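Local coordinates for protein UDP-N-acetylglucosamine 2-epimerase (Methanocaldococcus jannaschii, PDB 4NES) that probably catalyses the reversible epimerisation at C-2 of UDP-N-acetylglucosamine to UDP-N-acetylmannosamine, the activated donor of ManNAc residues, at residues L204-R208 with A209-D213; K219-V222 with E223-E227; F238-H241 with P242-K246. All coordinates share one frame; numbering follows the deposited sequence.

Contacts 1 and 3 are built alike and lie side by side. In each, a strand of the same parallel sheet, 201-205 or 235-239, runs through a short loop into the first turn of a helix. Loop residues bind the nucleotide ligands in both, joined in contact 3 by residues of the strand and helix. Their centres are about 8 Å apart, and the salt bridge from Asp213 to Arg243 joins them. Contact 1 is the more buried. Contact 2 is different in kind: it is plain helix backbone and apolar packing within 215-232, partly at the surface, its centre about 24 Å from the centre of the chain. Its Ile221 and Ile225 still pack on Leu206 and Leu204 of contact 1.

Contact 1 of 3, residues L204-R208 with A209-D213; sequences LTLHR and AENVD. With UDP (uridine-5'-diphosphate), chain C; UD1 (uridine-diphosphate-N-acetylglucosamine), chain B.
Arg208 O is gripped by two backbone N-H groups of the helix that starts next to it. Val212 N donates to Arg208 O at 3.0 Å, nearly in line with the C=O bond, though its N-H is bent (147°). Asn211 N, also 3.0 Å from Arg208 O, comes from above the carbonyl plane. Arg208 sits at the N-cap position, right before helix 209-212. Its side chain is bent at chi2 (-90°) and again at chi3, which turns the guanidinium to the ligands. NH1 of Arg208 donates to O2B of the UDP beta-phosphate at 2.9 Å, in the guanidinium plane. Arg208 NH2 donates to UD1 O4', on the sugar of UDP-N-acetylglucosamine, at 2.9 Å. NH2 also pairs with Glu129. NE2 of His207, probably the active-site residue, meets UD1 O4' at 2.9 Å, nearly straight (171°), so this sugar oxygen receives two donors. A water takes the N-H of Arg208 NE and of Ala209, and donates to Glu210 OE1. Glu210 lies alongside Arg208, with its OE2 3.5 Å from Arg208 CD. Leu206 CD2 packs on Val212 CG1. Cut back to an alanine here, the arginine would probably leave UDP O2B and UD1 O4' each short of one donor, and Glu129 without this charged mate. The chemistry implies that this strand-to-helix turn links the two bound nucleotides, one through its phosphate and the other through its sugar.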
loop_
_atom_site.group_PDB
_atom_site.type_symbol
_atom_site.label_atom_id
_atom_site.label_comp_id
_atom_site.label_asym_id
_atom_site.label_seq_id
_atom_site.Cartn_x
_atom_site.Cartn_y
_atom_site.Cartn_z
ATOM N N LEU A 204 -13.789 -18.424 24.592
ATOM C CA LEU A 204 -14.038 -18.129 23.187
ATOM C C LEU A 204 -13.951 -16.637 22.876
ATOM O O LEU A 204 -14.519 -15.820 23.598
ATOM C CB LEU A 204 -15.431 -18.642 22.804
ATOM C CG LEU A 204 -15.989 -18.295 21.421
ATOM C CD1 LEU A 204 -15.209 -18.974 20.308
ATOM C CD2 LEU A 204 -17.477 -18.671 21.356
ATOM N N THR A 205 -13.241 -16.288 21.802
ATOM C CA THR A 205 -13.376 -14.966 21.185
ATOM C C THR A 205 -13.507 -15.149 19.683
ATOM O O THR A 205 -12.934 -16.073 19.126
ATOM C CB THR A 205 -12.206 -13.981 21.496
ATOM O OG1 THR A 205 -11.042 -14.326 20.725
ATOM C CG2 THR A 205 -11.883 -13.920 22.993
ATOM N N LEU A 206 -14.264 -14.274 19.030
ATOM C CA LEU A 206 -14.499 -14.391 17.601
ATOM C C LEU A 206 -14.793 -13.017 17.040
ATOM O O LEU A 206 -15.773 -12.391 17.452
ATOM C CB LEU A 206 -15.708 -15.305 17.336
ATOM C CG LEU A 206 -15.909 -15.731 15.878
ATOM C CD1 LEU A 206 -14.953 -16.865 15.543
ATOM C CD2 LEU A 206 -17.349 -16.149 15.617
ATOM N N HIS A 207 -13.986 -12.550 16.088
ATOM C CA HIS A 207 -14.241 -11.239 15.482
ATOM C C HIS A 207 -13.684 -10.997 14.075
ATOM O O HIS A 207 -13.825 -9.890 13.559
ATOM C CB HIS A 207 -13.782 -10.097 16.409
ATOM C CG HIS A 207 -12.299 -9.863 16.416
ATOM N ND1 HIS A 207 -11.434 -10.552 17.233
ATOM C CD2 HIS A 207 -11.534 -8.993 15.702
ATOM C CE1 HIS A 207 -10.200 -10.126 17.025
ATOM N NE2 HIS A 207 -10.233 -9.183 16.100
ATOM N N ARG A 208 -13.038 -11.984 13.460
ATOM C CA ARG A 208 -12.508 -11.773 12.101
ATOM C C ARG A 208 -13.648 -11.373 11.182
ATOM O O ARG A 208 -14.727 -11.970 11.237
ATOM C CB ARG A 208 -11.859 -13.041 11.540
ATOM C CG ARG A 208 -10.576 -13.493 12.234
ATOM C CD ARG A 208 -9.308 -12.905 11.622
ATOM N NE ARG A 208 -9.178 -11.460 11.789
ATOM C CZ ARG A 208 -8.766 -10.860 12.897
ATOM N NH1 ARG A 208 -8.473 -11.569 13.985
ATOM N NH2 ARG A 208 -8.669 -9.535 12.921
ATOM N N ALA A 209 -13.409 -10.388 10.325
ATOM C CA ALA A 209 -14.434 -9.928 9.394
ATOM C C ALA A 209 -14.993 -11.088 8.571
ATOM O O ALA A 209 -16.211 -11.199 8.373
ATOM C CB ALA A 209 -13.877 -8.847 8.476
ATOM N N GLU A 210 -14.107 -11.967 8.113
ATOM C CA GLU A 210 -14.519 -13.060 7.228
ATOM C C GLU A 210 -15.376 -14.107 7.946
ATOM O O GLU A 210 -16.047 -14.914 7.301
ATOM C CB GLU A 210 -13.296 -13.710 6.577
ATOM C CG GLU A 210 -12.235 -14.196 7.563
ATOM C CD GLU A 210 -11.162 -13.155 7.898
ATOM O OE1 GLU A 210 -11.393 -11.936 7.755
ATOM O OE2 GLU A 210 -10.067 -13.577 8.316
ATOM N N ASN A 211 -15.364 -14.091 9.278
ATOM C CA ASN A 211 -16.165 -15.023 10.071
ATOM C C ASN A 211 -17.479 -14.448 10.567
ATOM O O ASN A 211 -18.470 -15.167 10.685
ATOM C CB ASN A 211 -15.387 -15.499 11.305
ATOM C CG ASN A 211 -14.416 -16.618 10.996
ATOM O OD1 ASN A 211 -14.592 -17.370 10.039
ATOM N ND2 ASN A 211 -13.389 -16.749 11.831
ATOM N N VAL A 212 -17.495 -13.165 10.902
ATOM C CA VAL A 212 -18.671 -12.618 11.567
ATOM C C VAL A 212 -19.521 -11.745 10.648
ATOM O O VAL A 212 -20.685 -11.489 10.947
ATOM C CB VAL A 212 -18.305 -11.843 12.871
ATOM C CG1 VAL A 212 -17.441 -12.705 13.806
ATOM C CG2 VAL A 212 -17.590 -10.524 12.544
ATOM N N ASP A 213 -18.949 -11.296 9.536
ATOM C CA ASP A 213 -19.706 -10.494 8.568
ATOM C C ASP A 213 -20.484 -11.382 7.597
ATOM O O ASP A 213 -21.334 -10.893 6.856
ATOM C CB ASP A 213 -18.795 -9.589 7.736
ATOM C CG ASP A 213 -18.126 -8.495 8.541
ATOM O OD1 ASP A 213 -18.389 -8.344 9.760
ATOM O OD2 ASP A 213 -17.317 -7.765 7.934
HETATM N N1 UDP C . -8.006 -9.150 24.963
HETATM C C2 UDP C . -8.358 -8.492 26.093
HETATM N N3 UDP C . -9.627 -8.572 26.548
HETATM C C4 UDP C . -10.580 -9.288 25.912
HETATM C C5 UDP C . -10.254 -9.980 24.738
HETATM C C6 UDP C . -8.936 -9.878 24.280
HETATM O O2 UDP C . -7.526 -7.823 26.711
HETATM O O4 UDP C . -11.876 -9.330 26.419
HETATM C "C1'" UDP C . -6.651 -9.064 24.391
HETATM C "C2'" UDP C . -5.900 -10.278 24.231
HETATM O "O2'" UDP C . -5.328 -10.674 25.457
HETATM C "C3'" UDP C . -4.931 -9.938 23.181
HETATM C "C4'" UDP C . -5.610 -8.923 22.388
HETATM O "O4'" UDP C . -6.810 -8.608 23.049
HETATM O "O3'" UDP C . -3.724 -9.416 23.665
HETATM C "C5'" UDP C . -5.980 -9.379 21.018
HETATM O "O5'" UDP C . -6.745 -8.419 20.331
HETATM P PA UDP C . -7.855 -8.810 19.270
HETATM O O1A UDP C . -8.995 -7.823 19.406
HETATM O O2A UDP C . -8.291 -10.239 19.508
HETATM O O3A UDP C . -7.250 -8.606 17.827
HETATM P PB UDP C . -6.223 -9.394 16.943
HETATM O O1B UDP C . -5.080 -9.907 17.805
HETATM O O2B UDP C . -6.949 -10.508 16.234
HETATM O O3B UDP C . -5.774 -8.342 15.967
HETATM C "C1'" UD1 B . -10.052 -4.054 13.920
HETATM C "C2'" UD1 B . -8.970 -4.524 12.997
HETATM C "C3'" UD1 B . -8.607 -5.905 13.262
HETATM C "C4'" UD1 B . -8.267 -6.158 14.668
HETATM C "C5'" UD1 B . -9.336 -5.610 15.579
HETATM C "C6'" UD1 B . -8.946 -5.662 17.008
HETATM C "C7'" UD1 B . -9.024 -3.387 10.698
HETATM C "C8'" UD1 B . -9.567 -3.423 9.301
HETATM N "N2'" UD1 B . -9.443 -4.443 11.591
HETATM O "O1'" UD1 B . -11.192 -4.803 13.695
HETATM O "O3'" UD1 B . -7.500 -6.276 12.422
HETATM O "O4'" UD1 B . -8.109 -7.548 14.909
HETATM O "O5'" UD1 B . -9.596 -4.241 15.290
HETATM O "O6'" UD1 B . -9.994 -5.846 17.885
HETATM O "O7'" UD1 B . -8.259 -2.488 11.058
HETATM N N1 UD1 B . -16.740 -1.015 17.423
HETATM C C2 UD1 B . -17.222 -0.491 18.551
HETATM N N3 UD1 B . -16.414 0.139 19.402
HETATM C C4 UD1 B . -15.107 0.278 19.143
HETATM C C5 UD1 B . -14.572 -0.258 17.980
HETATM C C6 UD1 B . -15.425 -0.920 17.113
HETATM O O2 UD1 B . -18.402 -0.592 18.824
HETATM O O4 UD1 B . -14.298 0.930 20.027
HETATM C C1B UD1 B . -17.620 -1.736 16.473
HETATM C C2B UD1 B . -18.320 -0.870 15.504
HETATM O "O2'" UD1 B . -19.596 -1.397 15.239
HETATM C C3B UD1 B . -17.494 -0.961 14.322
HETATM C C4B UD1 B . -17.058 -2.379 14.356
HETATM O O4B UD1 B . -16.877 -2.700 15.722
HETATM O O3B UD1 B . -18.145 -0.622 13.122
HETATM C C5B UD1 B . -15.785 -2.611 13.625
HETATM O O5B UD1 B . -14.723 -1.766 13.989
HETATM P PA UD1 B . -13.426 -1.724 13.138
HETATM O O1A UD1 B . -13.777 -1.288 11.749
HETATM O O2A UD1 B . -12.452 -0.803 13.797
HETATM O O3A UD1 B . -12.868 -3.180 13.004
HETATM P PB UD1 B . -12.622 -4.292 14.120
HETATM O O1B UD1 B . -13.583 -5.407 13.865
HETATM O O2B UD1 B . -12.627 -3.692 15.499
HETATM O O HOH W 1 -10.458 -10.098 9.637
#

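Contact 2 of 3, residues K219-V222 with E223-E227; sequences KNIV and EGIFE
Val222 and Phe226 lie side by side, one turn apart on the alpha-helix 215-232. Val222 CG1 touches Phe226 CE1 at 3.6 Å. The valine has CG1 anti to its backbone N (chi1 170°), which directs this methyl toward the ring. The two side chains point the same way, and both also rest on Leu257 of helix 254-259. Phe226 CD1 comes 3.2 Å from Val222 O, so the ring starts close to the backbone carbonyl one turn earlier. The next pair is looser. Ile221 CG2 and Ile225 CG1 are 4.5 Å apart, while Ile225 CG1 sits closer to the carbonyl oxygen Ile221 O. These two isoleucines belong to the buried side. Ile221 packs on Leu206 and Ile225 on Leu204, at and just after strand 201-205 of the parallel sheet of this GT-B fold. Behind the side chains stands the regular backbone ladder from each residue to the fourth one on. Glu223, Gly224, Ile225 and Phe226 donate in turn to the carbonyl oxygens of Lys219, Asn220, Ile221 and Val222. This ladder sets the spacing that brings each apolar pair together. Gly224 is buried and brings no side chain to the packing. The polar side chains find partners elsewhere: Glu223 and Glu227 both form salt bridges to Lys327, and Asn220 ND2 donates to Asp325. The straightest of the four ladder bonds runs from Phe226 N to Val222 O, at 2.9 Å and 170°.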
loop_
_atom_site.group_PDB
_atom_site.type_symbol
_atom_site.label_atom_id
_atom_site.label_comp_id
_atom_site.label_asym_id
_atom_site.label_seq_id
_atom_site.Cartn_x
_atom_site.Cartn_y
_atom_site.Cartn_z
ATOM N N LYS A 219 -23.177 -18.597 11.453
ATOM C CA LYS A 219 -24.129 -19.626 11.856
ATOM C C LYS A 219 -23.433 -20.974 12.055
ATOM O O LYS A 219 -23.694 -21.682 13.034
ATOM C CB LYS A 219 -25.246 -19.762 10.819
ATOM C CG LYS A 219 -26.061 -21.032 10.976
ATOM C CD LYS A 219 -27.186 -21.104 9.965
ATOM C CE LYS A 219 -28.255 -20.069 10.262
ATOM N NZ LYS A 219 -29.368 -20.126 9.276
ATOM N N ASN A 220 -22.547 -21.323 11.126
ATOM C CA ASN A 220 -21.796 -22.575 11.229
ATOM C C ASN A 220 -20.956 -22.657 12.497
ATOM O O ASN A 220 -20.875 -23.701 13.132
ATOM C CB ASN A 220 -20.903 -22.779 10.009
ATOM C CG ASN A 220 -21.656 -23.327 8.821
ATOM O OD1 ASN A 220 -22.761 -23.847 8.959
ATOM N ND2 ASN A 220 -21.058 -23.213 7.640
ATOM N N ILE A 221 -20.310 -21.548 12.846
ATOM C CA ILE A 221 -19.479 -21.500 14.042
ATOM C C ILE A 221 -20.331 -21.612 15.309
ATOM O O ILE A 221 -20.007 -22.382 16.217
ATOM C CB ILE A 221 -18.629 -20.216 14.069
ATOM C CG1 ILE A 221 -17.542 -20.295 12.999
ATOM C CG2 ILE A 221 -17.991 -20.012 15.447
ATOM C CD1 ILE A 221 -16.885 -18.971 12.698
ATOM N N VAL A 222 -21.423 -20.852 15.367
ATOM C CA VAL A 222 -22.361 -20.963 16.483
ATOM C C VAL A 222 -22.894 -22.396 16.653
ATOM O O VAL A 222 -22.919 -22.914 17.772
ATOM C CB VAL A 222 -23.522 -19.959 16.358
ATOM C CG1 VAL A 222 -24.612 -20.260 17.378
ATOM C CG2 VAL A 222 -23.005 -18.536 16.535
ATOM N N GLU A 223 -23.285 -23.031 15.545
ATOM C CA GLU A 223 -23.711 -24.433 15.547
ATOM C C GLU A 223 -22.615 -25.303 16.144
ATOM O O GLU A 223 -22.874 -26.157 16.994
ATOM C CB GLU A 223 -23.992 -24.905 14.117
ATOM C CG GLU A 223 -25.289 -25.676 13.912
ATOM C CD GLU A 223 -25.238 -27.121 14.384
ATOM O OE1 GLU A 223 -25.318 -28.023 13.523
ATOM O OE2 GLU A 223 -25.141 -27.357 15.609
ATOM N N GLY A 224 -21.384 -25.074 15.694
ATOM C CA GLY A 224 -20.234 -25.793 16.208
ATOM C C GLY A 224 -20.066 -25.648 17.708
ATOM O O GLY A 224 -19.791 -26.624 18.400
ATOM N N ILE A 225 -20.228 -24.430 18.218
ATOM C CA ILE A 225 -20.106 -24.205 19.652
ATOM C C ILE A 225 -21.222 -24.921 20.425
ATOM O O ILE A 225 -20.959 -25.555 21.445
ATOM C CB ILE A 225 -20.086 -22.703 19.998
ATOM C CG1 ILE A 225 -18.870 -22.022 19.353
ATOM C CG2 ILE A 225 -20.074 -22.509 21.505
ATOM C CD1 ILE A 225 -17.526 -22.533 19.861
ATOM N N PHE A 226 -22.457 -24.829 19.934
ATOM C CA PHE A 226 -23.582 -25.538 20.547
ATOM C C PHE A 226 -23.291 -27.041 20.648
ATOM O O PHE A 226 -23.624 -27.688 21.642
ATOM C CB PHE A 226 -24.842 -25.335 19.706
ATOM C CG PHE A 226 -25.661 -24.134 20.092
ATOM C CD1 PHE A 226 -25.114 -22.861 20.078
ATOM C CD2 PHE A 226 -26.999 -24.279 20.428
ATOM C CE1 PHE A 226 -25.881 -21.758 20.419
ATOM C CE2 PHE A 226 -27.768 -23.177 20.773
ATOM C CZ PHE A 226 -27.208 -21.917 20.764
ATOM N N GLU A 227 -22.656 -27.583 19.614
ATOM C CA GLU A 227 -22.367 -29.009 19.557
ATOM C C GLU A 227 -21.252 -29.439 20.516
ATOM O O GLU A 227 -21.352 -30.495 21.148
ATOM C CB GLU A 227 -22.023 -29.402 18.127
ATOM C CG GLU A 227 -22.439 -30.794 17.752
ATOM C CD GLU A 227 -22.487 -30.972 16.262
ATOM O OE1 GLU A 227 -23.437 -30.457 15.639
ATOM O OE2 GLU A 227 -21.572 -31.616 15.713
#

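Contact 3 of 3, residues F238-H241 with P242-K246; sequences FSIH and PRTKK. With UD1 (uridine-diphosphate-N-acetylglucosamine), chain B; UDP (uridine-5'-diphosphate), chain C.
His241 turns its ring edge to the first turn of helix 242-250. ND1 of His241 accepts from Arg243 N at 3.0 Å, with the donor in the ring plane. This is a side-chain N-cap. With chi1 at -170°, His241 CG lies beside the carbonyl carbon, which swings the ring across Pro242 and aims NE2 at the sugar. There His241 NE2 donates to O6' of UDP-N-acetylglucosamine at 3.1 Å, on a bent path (139°). Both ring nitrogens are thus used, and the ring also stacks with that of His207. Arg243 runs out extended instead. Its NH1 reaches O1B of the sugar-side phosphate of UDP-N-acetylglucosamine at 2.9 Å. Its NH2 is held by Asp213. Lys246 NZ donates to a ribose hydroxyl of the same ligand, and Ser239 OG to the uracil O4 of UDP. Away from the ligands, the Phe238 ring carries Ile240 CB over one face and Thr244 CG2 at its edge. Ile240 crosses Lys245 at about a right angle, with CD1 of Ile240 3.7 Å from CB of Lys245. In the fold, strand 235-239 lies between strands 201-205 and 263-266. Phe238, Ile240 and Lys245 pack on helix 254-259, while Arg243 and Thr244 meet helix 209-212.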
loop_
_atom_site.group_PDB
_atom_site.type_symbol
_atom_site.label_atom_id
_atom_site.label_comp_id
_atom_site.label_asym_id
_atom_site.label_seq_id
_atom_site.Cartn_x
_atom_site.Cartn_y
_atom_site.Cartn_z
ATOM N N PHE A 238 -17.567 -16.495 26.694
ATOM C CA PHE A 238 -17.435 -15.821 25.402
ATOM C C PHE A 238 -17.285 -14.323 25.642
ATOM O O PHE A 238 -18.247 -13.651 26.023
ATOM C CB PHE A 238 -18.697 -16.126 24.575
ATOM C CG PHE A 238 -18.710 -15.553 23.166
ATOM C CD1 PHE A 238 -17.562 -15.096 22.541
ATOM C CD2 PHE A 238 -19.912 -15.503 22.464
ATOM C CE1 PHE A 238 -17.613 -14.579 21.252
ATOM C CE2 PHE A 238 -19.971 -14.991 21.178
ATOM C CZ PHE A 238 -18.819 -14.531 20.566
ATOM N N SER A 239 -16.074 -13.804 25.451
ATOM C CA SER A 239 -15.859 -12.356 25.455
ATOM C C SER A 239 -16.191 -11.849 24.062
ATOM O O SER A 239 -15.510 -12.205 23.098
ATOM C CB SER A 239 -14.410 -12.011 25.798
ATOM O OG SER A 239 -14.170 -10.628 25.592
ATOM N N ILE A 240 -17.233 -11.023 23.950
ATOM C CA ILE A 240 -17.802 -10.689 22.644
ATOM C C ILE A 240 -17.399 -9.295 22.137
ATOM O O ILE A 240 -17.768 -8.267 22.708
ATOM C CB ILE A 240 -19.340 -10.872 22.650
ATOM C CG1 ILE A 240 -19.935 -10.586 21.271
ATOM C CG2 ILE A 240 -19.987 -10.022 23.732
ATOM C CD1 ILE A 240 -21.412 -10.914 21.216
ATOM N N HIS A 241 -16.639 -9.286 21.047
ATOM C CA HIS A 241 -16.172 -8.064 20.398
ATOM C C HIS A 241 -17.384 -7.278 19.911
ATOM O O HIS A 241 -18.373 -7.877 19.502
ATOM C CB HIS A 241 -15.311 -8.484 19.207
ATOM C CG HIS A 241 -14.559 -7.368 18.548
ATOM N ND1 HIS A 241 -15.171 -6.393 17.788
ATOM C CD2 HIS A 241 -13.225 -7.125 18.463
ATOM C CE1 HIS A 241 -14.257 -5.575 17.305
ATOM N NE2 HIS A 241 -13.067 -6.001 17.686
ATOM N N PRO A 242 -17.325 -5.940 19.965
ATOM C CA PRO A 242 -18.509 -5.172 19.551
ATOM C C PRO A 242 -18.916 -5.373 18.084
ATOM O O PRO A 242 -20.108 -5.294 17.788
ATOM C CB PRO A 242 -18.108 -3.721 19.822
ATOM C CG PRO A 242 -16.597 -3.736 19.890
ATOM C CD PRO A 242 -16.267 -5.075 20.513
ATOM N N ARG A 243 -17.969 -5.623 17.186
ATOM C CA ARG A 243 -18.333 -5.961 15.810
ATOM C C ARG A 243 -19.206 -7.208 15.804
ATOM O O ARG A 243 -20.244 -7.271 15.136
ATOM C CB ARG A 243 -17.077 -6.233 14.987
ATOM C CG ARG A 243 -17.334 -6.384 13.500
ATOM C CD ARG A 243 -16.168 -7.069 12.800
ATOM N NE ARG A 243 -16.283 -6.932 11.349
ATOM C CZ ARG A 243 -15.638 -6.023 10.631
ATOM N NH1 ARG A 243 -14.796 -5.168 11.208
ATOM N NH2 ARG A 243 -15.828 -5.974 9.320
ATOM N N THR A 244 -18.780 -8.210 16.555
ATOM C CA THR A 244 -19.451 -9.496 16.584
ATOM C C THR A 244 -20.832 -9.414 17.221
ATOM O O THR A 244 -21.771 -10.058 16.747
ATOM C CB THR A 244 -18.571 -10.508 17.304
ATOM O OG1 THR A 244 -17.275 -10.477 16.693
ATOM C CG2 THR A 244 -19.158 -11.913 17.224
ATOM N N LYS A 245 -20.963 -8.617 18.278
ATOM C CA LYS A 245 -22.273 -8.405 18.889
ATOM C C LYS A 245 -23.235 -7.807 17.868
ATOM O O LYS A 245 -24.386 -8.243 17.756
ATOM C CB LYS A 245 -22.148 -7.489 20.109
ATOM C CG LYS A 245 -23.451 -7.341 20.887
ATOM C CD LYS A 245 -23.235 -6.605 22.200
ATOM C CE LYS A 245 -24.485 -6.666 23.066
ATOM N NZ LYS A 245 -24.266 -6.063 24.409
ATOM N N LYS A 246 -22.745 -6.829 17.110
ATOM C CA LYS A 246 -23.563 -6.124 16.127
ATOM C C LYS A 246 -24.003 -7.085 15.034
ATOM O O LYS A 246 -25.174 -7.091 14.632
ATOM C CB LYS A 246 -22.786 -4.944 15.537
ATOM C CG LYS A 246 -23.497 -4.247 14.383
ATOM C CD LYS A 246 -22.703 -3.044 13.905
ATOM C CE LYS A 246 -21.433 -3.468 13.197
ATOM N NZ LYS A 246 -20.693 -2.277 12.707
HETATM C "C1'" UD1 B . -10.052 -4.054 13.920
HETATM C "C2'" UD1 B . -8.970 -4.524 12.997
HETATM C "C3'" UD1 B . -8.607 -5.905 13.262
HETATM C "C4'" UD1 B . -8.267 -6.158 14.668
HETATM C "C5'" UD1 B . -9.336 -5.610 15.579
HETATM C "C6'" UD1 B . -8.946 -5.662 17.008
HETATM C "C7'" UD1 B . -9.024 -3.387 10.698
HETATM C "C8'" UD1 B . -9.567 -3.423 9.301
HETATM N "N2'" UD1 B . -9.443 -4.443 11.591
HETATM O "O1'" UD1 B . -11.192 -4.803 13.695
HETATM O "O3'" UD1 B . -7.500 -6.276 12.422
HETATM O "O4'" UD1 B . -8.109 -7.548 14.909
HETATM O "O5'" UD1 B . -9.596 -4.241 15.290
HETATM O "O6'" UD1 B . -9.994 -5.846 17.885
HETATM O "O7'" UD1 B . -8.259 -2.488 11.058
HETATM N N1 UD1 B . -16.740 -1.015 17.423
HETATM C C2 UD1 B . -17.222 -0.491 18.551
HETATM N N3 UD1 B . -16.414 0.139 19.402
HETATM C C4 UD1 B . -15.107 0.278 19.143
HETATM C C5 UD1 B . -14.572 -0.258 17.980
HETATM C C6 UD1 B . -15.425 -0.920 17.113
HETATM O O2 UD1 B . -18.402 -0.592 18.824
HETATM O O4 UD1 B . -14.298 0.930 20.027
HETATM C C1B UD1 B . -17.620 -1.736 16.473
HETATM C C2B UD1 B . -18.320 -0.870 15.504
HETATM O "O2'" UD1 B . -19.596 -1.397 15.239
HETATM C C3B UD1 B . -17.494 -0.961 14.322
HETATM C C4B UD1 B . -17.058 -2.379 14.356
HETATM O O4B UD1 B . -16.877 -2.700 15.722
HETATM O O3B UD1 B . -18.145 -0.622 13.122
HETATM C C5B UD1 B . -15.785 -2.611 13.625
HETATM O O5B UD1 B . -14.723 -1.766 13.989
HETATM P PA UD1 B . -13.426 -1.724 13.138
HETATM O O1A UD1 B . -13.777 -1.288 11.749
HETATM O O2A UD1 B . -12.452 -0.803 13.797
HETATM O O3A UD1 B . -12.868 -3.180 13.004
HETATM P PB UD1 B . -12.622 -4.292 14.120
HETATM O O1B UD1 B . -13.583 -5.407 13.865
HETATM O O2B UD1 B . -12.627 -3.692 15.499
HETATM N N1 UDP C . -8.006 -9.150 24.963
HETATM C C2 UDP C . -8.358 -8.492 26.093
HETATM N N3 UDP C . -9.627 -8.572 26.548
HETATM C C4 UDP C . -10.580 -9.288 25.912
HETATM C C5 UDP C . -10.254 -9.980 24.738
HETATM C C6 UDP C . -8.936 -9.878 24.280
HETATM O O2 UDP C . -7.526 -7.823 26.711
HETATM O O4 UDP C . -11.876 -9.330 26.419
HETATM C "C1'" UDP C . -6.651 -9.064 24.391
HETATM C "C2'" UDP C . -5.900 -10.278 24.231
HETATM O "O2'" UDP C . -5.328 -10.674 25.457
HETATM C "C3'" UDP C . -4.931 -9.938 23.181
HETATM C "C4'" UDP C . -5.610 -8.923 22.388
HETATM O "O4'" UDP C . -6.810 -8.608 23.049
HETATM O "O3'" UDP C . -3.724 -9.416 23.665
HETATM C "C5'" UDP C . -5.980 -9.379 21.018
HETATM O "O5'" UDP C . -6.745 -8.419 20.331
HETATM P PA UDP C . -7.855 -8.810 19.270
HETATM O O1A UDP C . -8.995 -7.823 19.406
HETATM O O2A UDP C . -8.291 -10.239 19.508
HETATM O O3A UDP C . -7.250 -8.606 17.827
HETATM P PB UDP C . -6.223 -9.394 16.943
HETATM O O1B UDP C . -5.080 -9.907 17.805
HETATM O O2B UDP C . -6.949 -10.508 16.234
HETATM O O3B UDP C . -5.774 -8.342 15.967
#